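Local coordinates for WbbM protein (Klebsiella pneumoniae, PDB 6U4B) that probably acts as a bifunctional, trimeric glycosyltransferase that polymerises the sugar units of an O-antigen, at residues T83-V88 with V224-W229; P77-L82 with N236-I241. All blocks are in the same frame, centred on the assembly; numbering follows the deposited sequence.

Both contacts belong to the DUF4422 family region, an α/β unit built round a mixed sheet, and their centres are 13 Å apart on the same side of the chain's centre. Helix 220-240 serves both. Interaction 1 joins it to helix 82-91 through residues 224-229, and interaction 2 joins its later residues to the short helix 76-79, which precedes helix 82-91 in the chain. In sequence interaction 1 is nested inside interaction 2, so two successive helices in the early part of the chain meet one long helix at two levels. The annotated metal sites are remote from both, but a second subunit touches interaction 2, which lies at a subunit interface of the trimer.

Interaction 1 of 2, residues T83-V88 with V224-W229; sequences TAHYWV and VDYSEW
H85 and S227 are joined by a side-chain hydrogen bond between helix 82-91 and helix 220-240, a polar link between two helices of the DUF4422 region, where helix 82-91 also packs through A84 and V88 on strands 29-35 and 47-51. The imidazole donates from NE2 to the hydroxyl oxygen OG of S227 over 2.8 Å, along a nearly straight path with an N-H...O angle of 164°. The oxygen sits close to the imidazole plane, so it is met at the ring edge. With CG anti to the backbone N (chi1 180°), the histidine reaches across to the facing helix, and more of its surface is buried by the contact than of any other residue. S227 holds OG beside its own backbone N, where the same hydroxyl also bonds to the carbonyl oxygen of F223, one turn earlier in helix 220-240.

Y226 supplies the second touch. Its CE1 comes within 3.8 Å of H85 CE1, approaching near the imidazole plane. The ring planes are near parallel (29°) but slid apart, with centroids 5.8 Å from each other; the rings barely overlap, and the pair is a side contact rather than a full stack. Beyond it, Y226 meets the ring of Y265.

All three residues are buried. Because the carbonyl of F223 can only accept, the S227 proton is presumably directed there, leaving OG to accept from H85, consistent with a hydrogen on NE2.

Interaction 2 of 2, residues P77-L82 with N236-I241; sequences PFYCEL and NLEDAI
The phenol of Y79, reaching from the short helix 76-79, meets the carboxylate of E238 on helix 220-240. Ahead of it in the chain, P77 lays its CB over one face of the F78 ring, near the rim. F78 also packs against M243 and against M547 of a second subunit, while its backbone is hydrogen-bonded to G255.

Y79 then makes the direct link. Its hydroxyl OH donates to E238 OE1 in a very short bond of 2.5 Å. The acceptor lies near the plane of the phenol ring, at its edge, and OE1 is 3.4 Å from the ring carbon CE1 of Y79. The two side chains run at about a right angle, with ring and carboxylate planes 70° apart. E238 is extended beyond CG (chi2 -160°), which carries its carboxylate away from its helix to the tyrosine. The same OE1 forms a salt bridge with K75, so one buried oxygen is shared by a phenol and an ammonium group; the lysine would be expected to favour the ionised carboxylate.

Within the DUF4422 region, this contact brings the end of one short helix against a long one at the subunit boundary: F543 of the second subunit packs on E238 and I241, whose backbones are also hydrogen-bonded to that subunit.

At C80 the chain leaves the helix with positive phi (57°) and enters a type II' β turn from Y79 to L82, closed by a 3.1 Å bond from L82 N to Y79 O. E81, in the turn, bonds through OE2 to H102. L82 places CB at the edge of the Y79 ring and packs on L230 and L234 of helix 220-240, as well as on A258.

Interaction 1 of 2, residues T83-V88 with V224-W229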
loop_
_atom_site.group_PDB
_atom_site.type_symbol
_atom_site.label_atom_id
_atom_site.label_comp_id
_atom_site.label_asym_id
_atom_site.label_seq_id
_atom_site.Cartn_x
_atom_site.Cartn_y
_atom_site.Cartn_z
ATOM N N THR A 83 19.895 13.189 35.534
ATOM C CA THR A 83 20.056 12.315 34.376
ATOM C C THR A 83 21.429 12.480 33.738
ATOM O O THR A 83 21.991 11.508 33.222
ATOM C CB THR A 83 18.952 12.584 33.348
ATOM O OG1 THR A 83 19.059 13.928 32.862
ATOM C CG2 THR A 83 17.588 12.403 33.980
ATOM N N ALA A 84 21.981 13.696 33.749
ATOM C CA ALA A 84 23.356 13.881 33.295
ATOM C C ALA A 84 24.335 13.245 34.276
ATOM O O ALA A 84 25.264 12.533 33.872
ATOM C CB ALA A 84 23.658 15.369 33.112
ATOM N N HIS A 85 24.140 13.504 35.572
ATOM C CA HIS A 85 24.924 12.851 36.614
ATOM C C HIS A 85 24.909 11.336 36.441
ATOM O O HIS A 85 25.964 10.692 36.402
ATOM C CB HIS A 85 24.372 13.260 37.986
ATOM C CG HIS A 85 25.089 12.655 39.156
ATOM N ND1 HIS A 85 24.794 12.999 40.458
ATOM C CD2 HIS A 85 26.079 11.734 39.227
ATOM C CE1 HIS A 85 25.570 12.318 41.279
ATOM N NE2 HIS A 85 26.359 11.542 40.558
ATOM N N TYR A 86 23.712 10.755 36.317
ATOM C CA TYR A 86 23.594 9.306 36.176
ATOM C C TYR A 86 24.332 8.809 34.939
ATOM O O TYR A 86 25.063 7.812 34.997
ATOM C CB TYR A 86 22.118 8.905 36.116
ATOM C CG TYR A 86 21.887 7.412 36.028
ATOM C CD1 TYR A 86 21.841 6.763 34.800
ATOM C CD2 TYR A 86 21.714 6.649 37.177
ATOM C CE1 TYR A 86 21.635 5.401 34.718
ATOM C CE2 TYR A 86 21.506 5.285 37.104
ATOM C CZ TYR A 86 21.467 4.667 35.875
ATOM O OH TYR A 86 21.262 3.308 35.800
ATOM N N TRP A 87 24.155 9.498 33.807
ATOM C CA TRP A 87 24.750 9.036 32.555
ATOM C C TRP A 87 26.271 9.051 32.622
ATOM O O TRP A 87 26.928 8.115 32.150
ATOM C CB TRP A 87 24.259 9.894 31.388
ATOM C CG TRP A 87 24.823 9.467 30.065
ATOM C CD1 TRP A 87 24.313 8.523 29.221
ATOM C CD2 TRP A 87 26.010 9.965 29.438
ATOM N NE1 TRP A 87 25.107 8.404 28.107
ATOM C CE2 TRP A 87 26.156 9.279 28.215
ATOM C CE3 TRP A 87 26.964 10.927 29.790
ATOM C CZ2 TRP A 87 27.216 9.523 27.343
ATOM C CZ3 TRP A 87 28.015 11.168 28.924
ATOM C CH2 TRP A 87 28.132 10.468 27.715
ATOM N N VAL A 88 26.851 10.107 33.199
ATOM C CA VAL A 88 28.302 10.161 33.359
ATOM C C VAL A 88 28.770 9.059 34.300
ATOM O O VAL A 88 29.777 8.385 34.045
ATOM C CB VAL A 88 28.730 11.554 33.861
ATOM C CG1 VAL A 88 30.215 11.571 34.179
ATOM C CG2 VAL A 88 28.391 12.622 32.833
ATOM N N VAL A 224 32.188 8.888 42.731
ATOM C CA VAL A 224 31.649 7.534 42.644
ATOM C C VAL A 224 30.925 7.159 43.929
ATOM O O VAL A 224 29.822 6.598 43.895
ATOM C CB VAL A 224 32.770 6.530 42.314
ATOM C CG1 VAL A 224 32.301 5.103 42.571
ATOM C CG2 VAL A 224 33.205 6.685 40.875
ATOM N N ASP A 225 31.527 7.460 45.083
ATOM C CA ASP A 225 30.899 7.131 46.357
ATOM C C ASP A 225 29.576 7.869 46.525
ATOM O O ASP A 225 28.567 7.278 46.931
ATOM C CB ASP A 225 31.847 7.456 47.509
ATOM C CG ASP A 225 31.269 7.076 48.858
ATOM O OD1 ASP A 225 31.297 5.875 49.199
ATOM O OD2 ASP A 225 30.778 7.976 49.573
ATOM N N TYR A 226 29.563 9.167 46.213
ATOM C CA TYR A 226 28.327 9.936 46.309
ATOM C C TYR A 226 27.278 9.423 45.328
ATOM O O TYR A 226 26.081 9.403 45.642
ATOM C CB TYR A 226 28.618 11.419 46.069
ATOM C CG TYR A 226 27.383 12.285 45.975
ATOM C CD1 TYR A 226 27.142 13.060 44.846
ATOM C CD2 TYR A 226 26.454 12.321 47.008
ATOM C CE1 TYR A 226 26.012 13.854 44.751
ATOM C CE2 TYR A 226 25.320 13.111 46.923
ATOM C CZ TYR A 226 25.104 13.874 45.791
ATOM O OH TYR A 226 23.978 14.662 45.699
ATOM N N SER A 227 27.708 8.995 44.138
ATOM C CA SER A 227 26.766 8.481 43.149
ATOM C C SER A 227 26.100 7.199 43.637
ATOM O O SER A 227 24.871 7.071 43.591
ATOM C CB SER A 227 27.480 8.241 41.816
ATOM O OG SER A 227 28.044 9.443 41.317
ATOM N N GLU A 228 26.899 6.235 44.103
ATOM C CA GLU A 228 26.332 4.994 44.625
ATOM C C GLU A 228 25.407 5.270 45.802
ATOM O O GLU A 228 24.354 4.636 45.937
ATOM C CB GLU A 228 27.452 4.037 45.036
ATOM C CG GLU A 228 28.276 3.495 43.879
ATOM C CD GLU A 228 29.513 2.751 44.347
ATOM O OE1 GLU A 228 29.872 2.880 45.537
ATOM O OE2 GLU A 228 30.127 2.037 43.527
ATOM N N TRP A 229 25.779 6.227 46.651
ATOM C CA TRP A 229 24.966 6.561 47.815
ATOM C C TRP A 229 23.677 7.263 47.403
ATOM O O TRP A 229 22.584 6.879 47.839
ATOM C CB TRP A 229 25.785 7.431 48.770
ATOM C CG TRP A 229 25.054 7.915 49.989
ATOM C CD1 TRP A 229 24.935 7.268 51.185
ATOM C CD2 TRP A 229 24.370 9.164 50.138
ATOM N NE1 TRP A 229 24.207 8.031 52.066
ATOM C CE2 TRP A 229 23.851 9.201 51.448
ATOM C CE3 TRP A 229 24.142 10.254 49.290
ATOM C CZ2 TRP A 229 23.116 10.284 51.930
ATOM C CZ3 TRP A 229 23.411 11.326 49.769
ATOM C CH2 TRP A 229 22.907 11.334 51.077
#

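Interaction 2 of 2, residues P77-L82 with N236-I241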
loop_
_atom_site.group_PDB
_atom_site.type_symbol
_atom_site.label_atom_id
_atom_site.label_comp_id
_atom_site.label_asym_id
_atom_site.label_seq_id
_atom_site.Cartn_x
_atom_site.Cartn_y
_atom_site.Cartn_z
ATOM N N PRO A 77 12.143 14.798 33.264
ATOM C CA PRO A 77 11.113 15.670 33.856
ATOM C C PRO A 77 11.058 15.609 35.371
ATOM O O PRO A 77 10.519 16.533 35.992
ATOM C CB PRO A 77 9.811 15.148 33.235
ATOM C CG PRO A 77 10.230 14.595 31.928
ATOM C CD PRO A 77 11.587 13.991 32.160
ATOM N N PHE A 78 11.594 14.558 35.983
ATOM C CA PHE A 78 11.524 14.360 37.426
ATOM C C PHE A 78 12.885 14.401 38.098
ATOM O O PHE A 78 13.003 14.921 39.207
ATOM C CB PHE A 78 10.837 13.016 37.733
ATOM C CG PHE A 78 9.701 12.692 36.799
ATOM C CD1 PHE A 78 8.406 13.088 37.095
ATOM C CD2 PHE A 78 9.930 12.003 35.617
ATOM C CE1 PHE A 78 7.361 12.799 36.233
ATOM C CE2 PHE A 78 8.891 11.713 34.750
ATOM C CZ PHE A 78 7.605 12.111 35.060
ATOM N N TYR A 79 13.921 13.872 37.449
ATOM C CA TYR A 79 15.263 13.879 38.013
ATOM C C TYR A 79 16.054 15.132 37.665
ATOM O O TYR A 79 17.069 15.404 38.317
ATOM C CB TYR A 79 16.039 12.647 37.537
ATOM C CG TYR A 79 15.757 11.392 38.331
ATOM C CD1 TYR A 79 14.509 10.776 38.283
ATOM C CD2 TYR A 79 16.743 10.815 39.121
ATOM C CE1 TYR A 79 14.250 9.625 39.007
ATOM C CE2 TYR A 79 16.495 9.662 39.846
ATOM C CZ TYR A 79 15.246 9.072 39.785
ATOM O OH TYR A 79 14.995 7.929 40.505
ATOM N N CYS A 80 15.623 15.889 36.661
ATOM C CA CYS A 80 16.307 17.108 36.196
ATOM C C CYS A 80 17.742 16.721 35.826
ATOM O O CYS A 80 17.952 15.661 35.216
ATOM C CB CYS A 80 16.183 18.206 37.236
ATOM S SG CYS A 80 14.542 18.954 37.325
ATOM N N GLU A 81 18.741 17.531 36.194
ATOM C CA GLU A 81 20.122 17.283 35.794
ATOM C C GLU A 81 20.717 16.015 36.390
ATOM O O GLU A 81 21.853 15.673 36.046
ATOM C CB GLU A 81 21.005 18.471 36.175
ATOM C CG GLU A 81 21.037 19.579 35.149
ATOM C CD GLU A 81 20.210 20.777 35.552
ATOM O OE1 GLU A 81 19.158 20.587 36.197
ATOM O OE2 GLU A 81 20.622 21.910 35.228
ATOM N N LEU A 82 19.998 15.320 37.276
ATOM C CA LEU A 82 20.489 14.031 37.760
ATOM C C LEU A 82 20.658 13.030 36.623
ATOM O O LEU A 82 21.487 12.118 36.722
ATOM C CB LEU A 82 19.546 13.475 38.823
ATOM C CG LEU A 82 19.600 14.149 40.191
ATOM C CD1 LEU A 82 18.529 13.592 41.107
ATOM C CD2 LEU A 82 20.979 13.978 40.811
ATOM N N ASN A 236 15.130 3.589 46.093
ATOM C CA ASN A 236 14.129 3.275 47.104
ATOM C C ASN A 236 13.078 4.370 47.208
ATOM O O ASN A 236 11.916 4.083 47.518
ATOM C CB ASN A 236 14.797 3.050 48.461
ATOM C CG ASN A 236 15.551 1.735 48.533
ATOM O OD1 ASN A 236 16.173 1.309 47.561
ATOM N ND2 ASN A 236 15.490 1.079 49.687
ATOM N N LEU A 237 13.463 5.624 46.950
ATOM C CA LEU A 237 12.504 6.721 47.025
ATOM C C LEU A 237 11.377 6.540 46.017
ATOM O O LEU A 237 10.224 6.895 46.292
ATOM C CB LEU A 237 13.215 8.054 46.803
ATOM C CG LEU A 237 12.339 9.294 46.989
ATOM C CD1 LEU A 237 11.810 9.362 48.416
ATOM C CD2 LEU A 237 13.106 10.558 46.632
ATOM N N GLU A 238 11.692 5.988 44.841
ATOM C CA GLU A 238 10.661 5.759 43.833
ATOM C C GLU A 238 9.576 4.816 44.341
ATOM O O GLU A 238 8.409 4.950 43.958
ATOM C CB GLU A 238 11.283 5.198 42.555
ATOM C CG GLU A 238 12.261 6.129 41.860
ATOM C CD GLU A 238 12.476 5.753 40.404
ATOM O OE1 GLU A 238 13.177 6.496 39.690
ATOM O OE2 GLU A 238 11.934 4.713 39.972
ATOM N N ASP A 239 9.938 3.860 45.199
ATOM C CA ASP A 239 8.958 2.930 45.746
ATOM C C ASP A 239 8.177 3.518 46.914
ATOM O O ASP A 239 7.102 3.003 47.240
ATOM C CB ASP A 239 9.647 1.642 46.203
ATOM C CG ASP A 239 10.196 0.828 45.045
ATOM O OD1 ASP A 239 9.500 0.708 44.016
ATOM O OD2 ASP A 239 11.323 0.306 45.165
ATOM N N ALA A 240 8.684 4.583 47.538
ATOM C CA ALA A 240 8.133 5.083 48.789
ATOM C C ALA A 240 7.205 6.278 48.620
ATOM O O ALA A 240 6.488 6.617 49.567
ATOM C CB ALA A 240 9.267 5.462 49.751
ATOM N N ILE A 241 7.200 6.932 47.456
ATOM C CA ILE A 241 6.360 8.102 47.241
ATOM C C ILE A 241 5.477 7.880 46.023
ATOM O O ILE A 241 5.745 7.031 45.170
ATOM C CB ILE A 241 7.176 9.403 47.069
ATOM C CG1 ILE A 241 8.039 9.344 45.809
ATOM C CG2 ILE A 241 8.025 9.675 48.299
ATOM C CD1 ILE A 241 8.807 10.626 45.547
#